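Local coordinates for GrpB family protein (Enterococcus faecalis, PDB 2NRK) that is of unknown function but belongs to the GrpB (UPF0157) family, probably related to nucleotidyltransferases, at residues L30-G41 and D55-V66. Sequence-based numbering, arbitrary orientation.
Sequences LKENCLKVEHIG and DFLVIVEEIEKV
An antiparallel ladder with a classic beta bulge joins strand 34-40, an outermost strand of the chain's mixed sheet, to strand 55-60. The bulge is evident where L35 and K36 both face I59: I59 O accepts L35 N at 2.7 Å and, weakly, K36 N at 3.4 Å. From K36-I59 to H39-F56 the pairing advances one residue at a time, as E38 N to L57 O (2.7 Å) and its return bond L57 N to E38 O show, the latter almost straight at 178°.

N33 clasps the turn that follows the second strand. Its amide reaches the backbone of E62 because chi1 of -167° turns CG away from the backbone N, OD1 taking E62 N at 2.9 Å on a lone pair while ND2 gives to E62 O at 3.0 Å. The carbonyl of N33 also accepts E61 N, so three bonds fix this junction. E61 forms a salt bridge with K169 of the second subunit.

Apolar contacts flank the ladder. L30 CD1 meets V58 CG1 at 3.5 Å, on the face that also carries V37 and F56; on the other face I40 CG2 packs across L57 CB at 3.7 Å. Helix 14-30 covers V37 and F56, whereas helix 111-126 covers L57 and I59 and supplies R121, the salt-bridge partner of E38. Strand 101-107 continues the sheet, running parallel to 54-60 on the side away from 34-40.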
# COMPACT_ATOMS: atom_id res chain seq x y z
N LEU A 30 1.79 5.33 22.79
CA LEU A 30 1.75 6.10 21.55
C LEU A 30 0.53 7.01 21.43
O LEU A 30 0.56 8.02 20.71
CB LEU A 30 1.74 5.13 20.37
CG LEU A 30 3.06 4.40 20.14
CD1 LEU A 30 2.79 3.16 19.36
CD2 LEU A 30 4.00 5.37 19.42
N LYS A 31 -0.56 6.64 22.10
CA LYS A 31 -1.78 7.45 22.14
C LYS A 31 -2.30 7.75 20.72
O LYS A 31 -2.26 6.86 19.86
CB LYS A 31 -1.59 8.72 22.99
CG LYS A 31 -1.19 8.38 24.44
CD LYS A 31 -1.08 9.56 25.35
CE LYS A 31 -0.45 9.07 26.67
NZ LYS A 31 -0.31 10.18 27.62
N GLU A 32 -2.73 8.99 20.49
CA GLU A 32 -3.40 9.36 19.23
C GLU A 32 -2.52 9.26 17.99
O GLU A 32 -3.05 9.12 16.87
CB GLU A 32 -4.00 10.77 19.30
CG GLU A 32 -5.07 10.97 20.38
CD GLU A 32 -4.48 11.28 21.75
OE1 GLU A 32 -3.23 11.28 21.89
OE2 GLU A 32 -5.27 11.56 22.67
N ASN A 33 -1.20 9.31 18.16
CA ASN A 33 -0.29 9.24 17.04
C ASN A 33 -0.30 7.83 16.40
O ASN A 33 0.14 7.66 15.26
CB ASN A 33 1.12 9.57 17.51
CG ASN A 33 2.08 9.83 16.37
OD1 ASN A 33 1.70 10.23 15.27
ND2 ASN A 33 3.36 9.62 16.65
N CYS A 34 -0.80 6.85 17.14
CA CYS A 34 -0.82 5.45 16.65
C CYS A 34 -2.07 5.19 15.81
O CYS A 34 -3.21 5.27 16.32
CB CYS A 34 -0.77 4.46 17.81
SG CYS A 34 -0.73 2.74 17.24
N LEU A 35 -1.86 4.92 14.53
CA LEU A 35 -3.00 4.64 13.64
C LEU A 35 -3.37 3.17 13.70
O LEU A 35 -4.57 2.83 13.59
CB LEU A 35 -2.66 4.99 12.19
CG LEU A 35 -2.54 6.50 11.92
CD1 LEU A 35 -1.86 6.74 10.59
CD2 LEU A 35 -3.93 7.17 11.93
N LYS A 36 -2.36 2.30 13.84
CA LYS A 36 -2.61 0.86 13.78
C LYS A 36 -1.39 0.10 14.32
O LYS A 36 -0.27 0.49 14.06
CB LYS A 36 -2.86 0.45 12.31
CG LYS A 36 -3.24 -1.00 12.10
CD LYS A 36 -4.63 -1.24 12.64
CE LYS A 36 -5.00 -2.69 12.41
NZ LYS A 36 -6.43 -2.79 12.75
N VAL A 37 -1.63 -0.99 15.04
CA VAL A 37 -0.56 -1.94 15.37
C VAL A 37 -0.94 -3.26 14.76
O VAL A 37 -2.05 -3.77 15.03
CB VAL A 37 -0.35 -2.12 16.91
CG1 VAL A 37 0.77 -3.11 17.17
CG2 VAL A 37 -0.01 -0.76 17.57
N GLU A 38 -0.04 -3.78 13.93
CA GLU A 38 -0.26 -5.06 13.23
C GLU A 38 0.79 -6.10 13.69
O GLU A 38 1.97 -5.77 13.90
CB GLU A 38 -0.10 -4.85 11.71
CG GLU A 38 -1.20 -3.99 11.04
CD GLU A 38 -2.39 -4.76 10.55
OE1 GLU A 38 -2.58 -5.97 10.89
OE2 GLU A 38 -3.19 -4.12 9.81
N HIS A 39 0.34 -7.34 13.78
CA HIS A 39 1.25 -8.46 14.03
C HIS A 39 1.81 -8.85 12.68
O HIS A 39 1.06 -9.13 11.72
CB HIS A 39 0.40 -9.60 14.62
CG HIS A 39 1.20 -10.73 15.19
ND1 HIS A 39 0.60 -11.86 15.66
CD2 HIS A 39 2.54 -10.92 15.33
CE1 HIS A 39 1.52 -12.72 16.08
NE2 HIS A 39 2.71 -12.17 15.90
N ILE A 40 3.14 -8.88 12.57
CA ILE A 40 3.80 -9.18 11.31
C ILE A 40 4.88 -10.22 11.55
O ILE A 40 5.04 -10.74 12.68
CB ILE A 40 4.33 -7.91 10.62
CG1 ILE A 40 5.31 -7.14 11.53
CG2 ILE A 40 3.17 -7.04 10.14
CD1 ILE A 40 6.37 -6.31 10.78
N GLY A 41 5.61 -10.56 10.49
CA GLY A 41 6.73 -11.50 10.59
C GLY A 41 6.25 -12.93 10.76
O GLY A 41 5.05 -13.18 10.69
N ASP A 55 7.13 -9.86 16.13
CA ASP A 55 7.29 -8.61 15.36
C ASP A 55 6.01 -7.79 15.32
O ASP A 55 4.91 -8.34 14.98
CB ASP A 55 7.71 -8.90 13.91
CG ASP A 55 9.07 -9.53 13.83
OD1 ASP A 55 10.07 -8.79 13.95
OD2 ASP A 55 9.14 -10.77 13.66
N PHE A 56 6.17 -6.50 15.60
CA PHE A 56 5.09 -5.49 15.60
C PHE A 56 5.32 -4.46 14.51
O PHE A 56 6.45 -3.94 14.35
CB PHE A 56 5.01 -4.74 16.95
CG PHE A 56 4.80 -5.64 18.12
CD1 PHE A 56 3.54 -5.75 18.70
CD2 PHE A 56 5.85 -6.40 18.64
CE1 PHE A 56 3.31 -6.64 19.77
CE2 PHE A 56 5.63 -7.27 19.71
CZ PHE A 56 4.35 -7.39 20.29
N LEU A 57 4.26 -4.20 13.73
CA LEU A 57 4.26 -3.10 12.75
C LEU A 57 3.38 -2.01 13.33
O LEU A 57 2.20 -2.23 13.57
CB LEU A 57 3.71 -3.57 11.39
CG LEU A 57 3.56 -2.46 10.31
CD1 LEU A 57 4.90 -1.78 10.00
CD2 LEU A 57 2.98 -3.05 9.01
N VAL A 58 3.99 -0.88 13.65
CA VAL A 58 3.25 0.24 14.24
C VAL A 58 3.25 1.37 13.20
O VAL A 58 4.31 1.82 12.75
CB VAL A 58 3.95 0.71 15.54
CG1 VAL A 58 3.21 1.90 16.10
CG2 VAL A 58 3.99 -0.40 16.58
N ILE A 59 2.05 1.82 12.84
CA ILE A 59 1.90 2.86 11.82
C ILE A 59 1.43 4.11 12.52
O ILE A 59 0.42 4.08 13.25
CB ILE A 59 0.86 2.40 10.75
CG1 ILE A 59 1.31 1.07 10.15
CG2 ILE A 59 0.71 3.50 9.73
CD1 ILE A 59 0.20 0.44 9.27
N VAL A 60 2.17 5.21 12.34
CA VAL A 60 1.89 6.47 13.05
C VAL A 60 1.66 7.64 12.10
O VAL A 60 2.06 7.60 10.92
CB VAL A 60 3.07 6.86 14.04
CG1 VAL A 60 3.23 5.77 15.10
CG2 VAL A 60 4.40 7.10 13.26
N GLU A 61 1.02 8.70 12.61
CA GLU A 61 0.80 9.91 11.82
C GLU A 61 2.10 10.67 11.59
O GLU A 61 2.34 11.17 10.49
CB GLU A 61 -0.24 10.81 12.49
CG GLU A 61 -1.60 10.17 12.50
CD GLU A 61 -2.74 11.16 12.75
OE1 GLU A 61 -2.69 12.32 12.26
OE2 GLU A 61 -3.69 10.73 13.44
N GLU A 62 2.92 10.76 12.65
CA GLU A 62 4.14 11.57 12.64
C GLU A 62 5.29 10.82 13.30
O GLU A 62 5.28 10.61 14.51
CB GLU A 62 3.94 12.87 13.40
CG GLU A 62 2.93 13.82 12.83
CD GLU A 62 2.87 15.08 13.67
OE1 GLU A 62 3.90 15.79 13.74
OE2 GLU A 62 1.81 15.32 14.28
N ILE A 63 6.27 10.43 12.50
CA ILE A 63 7.39 9.63 13.02
C ILE A 63 8.27 10.39 14.00
O ILE A 63 8.69 9.85 15.01
CB ILE A 63 8.21 8.93 11.89
CG1 ILE A 63 9.09 7.80 12.47
CG2 ILE A 63 9.05 9.90 11.08
CD1 ILE A 63 8.32 6.60 13.00
N GLU A 64 8.50 11.68 13.74
CA GLU A 64 9.42 12.44 14.60
C GLU A 64 8.89 12.58 16.02
O GLU A 64 9.66 12.66 16.98
CB GLU A 64 9.74 13.81 13.98
CG GLU A 64 10.36 13.68 12.58
CD GLU A 64 11.32 14.81 12.22
OE1 GLU A 64 11.31 15.88 12.89
OE2 GLU A 64 12.09 14.63 11.24
N LYS A 65 7.57 12.61 16.15
CA LYS A 65 6.91 12.63 17.45
C LYS A 65 7.20 11.40 18.32
O LYS A 65 7.06 11.44 19.56
CB LYS A 65 5.41 12.76 17.26
CG LYS A 65 4.90 14.23 17.30
CD LYS A 65 3.38 14.25 17.09
CE LYS A 65 2.62 13.73 18.33
NZ LYS A 65 1.14 13.83 18.10
N VAL A 66 7.59 10.30 17.69
CA VAL A 66 7.86 9.06 18.43
C VAL A 66 9.13 9.23 19.27
O VAL A 66 9.26 8.64 20.34
CB VAL A 66 7.94 7.84 17.46
CG1 VAL A 66 8.36 6.54 18.18
CG2 VAL A 66 6.58 7.64 16.78
O HOH W 1 -4.22 8.52 14.77
O HOH W 2 4.47 10.14 19.39
O HOH W 3 0.15 12.79 15.68
O HOH W 4 6.82 -12.19 14.04